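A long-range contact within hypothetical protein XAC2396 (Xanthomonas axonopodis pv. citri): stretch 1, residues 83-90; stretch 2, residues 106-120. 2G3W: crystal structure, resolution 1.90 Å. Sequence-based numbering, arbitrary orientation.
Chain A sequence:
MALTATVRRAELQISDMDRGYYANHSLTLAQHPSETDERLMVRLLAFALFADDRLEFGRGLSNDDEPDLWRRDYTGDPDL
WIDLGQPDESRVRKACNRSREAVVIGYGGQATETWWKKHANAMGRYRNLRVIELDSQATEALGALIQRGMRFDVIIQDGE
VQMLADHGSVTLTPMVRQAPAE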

# COMPACT_ATOMS: atom_id res chain seq x y z
N ASP A 83 1.89 17.27 -5.08
CA ASP A 83 2.86 18.12 -4.40
C ASP A 83 4.04 17.29 -3.91
O ASP A 83 3.85 16.19 -3.35
CB ASP A 83 2.25 18.86 -3.18
CG ASP A 83 1.51 20.15 -3.56
OD1 ASP A 83 1.84 20.78 -4.56
OD2 ASP A 83 0.54 20.51 -2.88
N LEU A 84 5.26 17.78 -4.15
CA LEU A 84 6.44 17.01 -3.79
C LEU A 84 6.88 17.49 -2.44
O LEU A 84 6.61 18.64 -2.05
CB LEU A 84 7.59 17.14 -4.80
CG LEU A 84 7.14 17.01 -6.28
CD1 LEU A 84 8.27 17.44 -7.19
CD2 LEU A 84 6.67 15.61 -6.59
N GLY A 85 7.53 16.61 -1.70
CA GLY A 85 8.09 16.99 -0.41
C GLY A 85 7.18 16.74 0.78
O GLY A 85 6.45 15.72 0.86
N GLN A 86 7.23 17.69 1.71
CA GLN A 86 6.57 17.56 2.97
C GLN A 86 5.66 18.77 3.13
O GLN A 86 5.96 19.63 4.00
CB GLN A 86 7.61 17.66 4.07
CG GLN A 86 7.61 16.53 4.99
CD GLN A 86 8.82 15.69 4.78
OE1 GLN A 86 9.77 15.80 5.55
NE2 GLN A 86 8.83 14.86 3.71
N PRO A 87 4.58 18.87 2.34
CA PRO A 87 3.72 20.05 2.53
C PRO A 87 3.14 20.20 3.93
O PRO A 87 2.81 19.22 4.58
CB PRO A 87 2.58 19.83 1.52
CG PRO A 87 2.68 18.48 1.09
CD PRO A 87 4.09 18.03 1.24
N ASP A 88 2.99 21.44 4.38
CA ASP A 88 2.39 21.66 5.67
C ASP A 88 0.90 21.30 5.65
O ASP A 88 0.30 21.05 4.59
CB ASP A 88 2.71 23.07 6.21
CG ASP A 88 1.90 24.20 5.54
OD1 ASP A 88 1.01 23.96 4.69
OD2 ASP A 88 2.13 25.35 5.91
N GLU A 89 0.32 21.24 6.84
CA GLU A 89 -1.08 20.87 7.02
C GLU A 89 -2.06 21.65 6.16
O GLU A 89 -3.04 21.10 5.67
CB GLU A 89 -1.44 21.03 8.48
CG GLU A 89 -0.55 20.19 9.34
CD GLU A 89 -1.10 20.03 10.71
OE1 GLU A 89 -2.08 19.27 10.86
OE2 GLU A 89 -0.55 20.66 11.62
N SER A 90 -1.81 22.95 5.99
CA SER A 90 -2.74 23.82 5.27
C SER A 90 -2.66 23.55 3.78
O SER A 90 -3.65 23.66 3.07
CB SER A 90 -2.41 25.28 5.52
OG SER A 90 -2.87 25.68 6.81
N GLY A 106 6.72 12.26 -0.83
CA GLY A 106 7.88 12.59 -0.00
C GLY A 106 9.12 11.76 -0.34
O GLY A 106 9.01 10.67 -0.89
N TYR A 107 10.30 12.31 -0.01
CA TYR A 107 11.55 11.70 -0.42
C TYR A 107 12.71 12.13 0.50
O TYR A 107 13.86 12.08 0.09
CB TYR A 107 11.81 11.97 -1.92
CG TYR A 107 11.97 13.42 -2.30
CD1 TYR A 107 10.85 14.25 -2.50
CD2 TYR A 107 13.23 13.98 -2.44
CE1 TYR A 107 11.02 15.62 -2.79
CE2 TYR A 107 13.39 15.31 -2.78
CZ TYR A 107 12.29 16.11 -2.95
OH TYR A 107 12.47 17.41 -3.28
N GLY A 108 12.41 12.47 1.76
CA GLY A 108 13.38 13.19 2.58
C GLY A 108 14.00 12.33 3.67
O GLY A 108 14.68 12.86 4.53
N GLY A 109 13.77 11.01 3.62
CA GLY A 109 14.51 10.09 4.48
C GLY A 109 13.89 10.11 5.87
O GLY A 109 12.68 10.10 5.98
N GLN A 110 14.69 10.20 6.92
CA GLN A 110 14.14 10.22 8.27
C GLN A 110 13.07 11.30 8.51
O GLN A 110 12.09 11.07 9.24
CB GLN A 110 15.27 10.38 9.30
CG GLN A 110 16.01 9.08 9.60
CD GLN A 110 15.35 8.23 10.69
OE1 GLN A 110 14.13 8.26 10.88
NE2 GLN A 110 16.17 7.47 11.41
N ALA A 111 13.26 12.47 7.91
CA ALA A 111 12.31 13.58 8.03
C ALA A 111 10.92 13.17 7.54
O ALA A 111 9.90 13.57 8.13
CB ALA A 111 12.80 14.77 7.24
N THR A 112 10.87 12.44 6.44
CA THR A 112 9.62 11.99 5.86
C THR A 112 8.94 10.90 6.70
O THR A 112 7.72 10.93 6.85
CB THR A 112 9.82 11.50 4.42
OG1 THR A 112 10.41 12.55 3.63
CG2 THR A 112 8.49 11.10 3.80
N GLU A 113 9.71 9.97 7.26
CA GLU A 113 9.15 9.00 8.22
C GLU A 113 8.64 9.68 9.50
O GLU A 113 7.55 9.38 9.98
CB GLU A 113 10.20 7.95 8.61
CG GLU A 113 9.69 7.01 9.74
CD GLU A 113 10.60 5.83 9.96
OE1 GLU A 113 11.76 6.04 10.39
OE2 GLU A 113 10.15 4.69 9.71
N THR A 114 9.41 10.61 10.04
CA THR A 114 8.96 11.36 11.21
C THR A 114 7.69 12.18 10.92
O THR A 114 6.73 12.14 11.71
CB THR A 114 10.08 12.22 11.78
OG1 THR A 114 10.48 13.18 10.79
CG2 THR A 114 11.25 11.34 12.13
N TRP A 115 7.68 12.87 9.80
CA TRP A 115 6.49 13.58 9.30
C TRP A 115 5.26 12.63 9.24
O TRP A 115 4.20 12.93 9.79
CB TRP A 115 6.77 14.19 7.93
CG TRP A 115 5.56 14.80 7.26
CD1 TRP A 115 5.04 16.05 7.46
CD2 TRP A 115 4.75 14.20 6.23
NE1 TRP A 115 3.95 16.25 6.64
CE2 TRP A 115 3.75 15.13 5.88
CE3 TRP A 115 4.76 12.95 5.61
CZ2 TRP A 115 2.77 14.87 4.92
CZ3 TRP A 115 3.77 12.68 4.64
CH2 TRP A 115 2.79 13.64 4.31
N TRP A 116 5.44 11.48 8.63
CA TRP A 116 4.33 10.52 8.59
C TRP A 116 3.83 10.12 9.98
O TRP A 116 2.65 10.24 10.28
CB TRP A 116 4.66 9.28 7.75
CG TRP A 116 3.51 8.31 7.84
CD1 TRP A 116 3.42 7.19 8.63
CD2 TRP A 116 2.25 8.46 7.21
NE1 TRP A 116 2.17 6.60 8.46
CE2 TRP A 116 1.43 7.38 7.61
CE3 TRP A 116 1.72 9.41 6.31
CZ2 TRP A 116 0.11 7.21 7.13
CZ3 TRP A 116 0.41 9.25 5.85
CH2 TRP A 116 -0.38 8.15 6.28
N LYS A 117 4.72 9.65 10.84
CA LYS A 117 4.29 9.18 12.14
C LYS A 117 3.64 10.31 12.97
O LYS A 117 2.69 10.05 13.73
CB LYS A 117 5.49 8.55 12.89
CG LYS A 117 6.11 7.27 12.26
CD LYS A 117 7.05 6.64 13.32
CE LYS A 117 8.10 5.70 12.71
NZ LYS A 117 8.78 4.90 13.81
N LYS A 118 4.14 11.53 12.82
CA LYS A 118 3.52 12.72 13.43
C LYS A 118 2.08 12.99 12.97
O LYS A 118 1.19 13.27 13.80
CB LYS A 118 4.36 13.98 13.19
CG LYS A 118 3.79 15.20 13.95
CD LYS A 118 4.61 16.47 13.73
CE LYS A 118 3.96 17.69 14.42
NZ LYS A 118 3.69 17.48 15.89
N HIS A 119 1.87 12.91 11.66
CA HIS A 119 0.61 13.30 11.04
C HIS A 119 -0.29 12.15 10.53
O HIS A 119 -1.34 12.43 9.95
CB HIS A 119 0.89 14.21 9.84
CG HIS A 119 1.62 15.47 10.20
ND1 HIS A 119 2.85 15.78 9.68
CD2 HIS A 119 1.28 16.48 11.03
CE1 HIS A 119 3.24 16.95 10.17
NE2 HIS A 119 2.30 17.39 10.99
N ALA A 120 0.13 10.90 10.70
CA ALA A 120 -0.65 9.73 10.24
C ALA A 120 -2.06 9.70 10.82
O ALA A 120 -3.03 9.53 10.07
CB ALA A 120 0.04 8.45 10.56
O HOH W 1 1.72 18.25 6.62

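Gln86 is the centre of this contact and has the largest area covered by the other stretch. Its CA-to-CB bond points sideways, but the end of the side chain comes nearer to stretch 2. Chi1 (-125°) and chi2 (109°) both lie between the usual wells. In this conformation the amide reaches the start of the helix that begins at Gln110. NE2 of Gln86 donates a hydrogen bond to OG1 of Thr112, at 2.8 Å. The same OG1 of Thr112 accepts a second hydrogen bond from N of Gly108, at 2.7 Å. One hydroxyl oxygen thus ties together the loop before the helix, its first turn and stretch 1. OE1 of Gln86 lies 3.4 Å from O of Ala111. Both atoms are acceptors, so this is no hydrogen bond.

Trp115 covers the second largest area. It lies one helical turn after Ala111, and its CA-to-CB bond points toward stretch 1. CG of Gln86 sits over one face of the indole, 3.7 Å from the centroid of the five-membered ring and 19° off the ring normal. This is a CH-pi contact, so Gln86 uses its aliphatic part as well as its amide. NE1 of Trp115 is 3.8 Å from O of Pro87, too far for a direct hydrogen bond. A water bridges them. It accepts from NE1 of Trp115 at 3.0 Å and donates to O of Pro87 at 2.5 Å.

Gly85 packs closely against the loop before the helix. Its O is 3.5 Å from CA of Gly106, and its N is 3.8 Å from CE1 of Tyr107, at the ring edge. Its backbone angles (93/-142) by themselves call for glycine, because a CB would be jammed against the preceding carbonyl O. At the far end, CD of Glu89 is 4.3 Å from CD2 of His119, a looser contact.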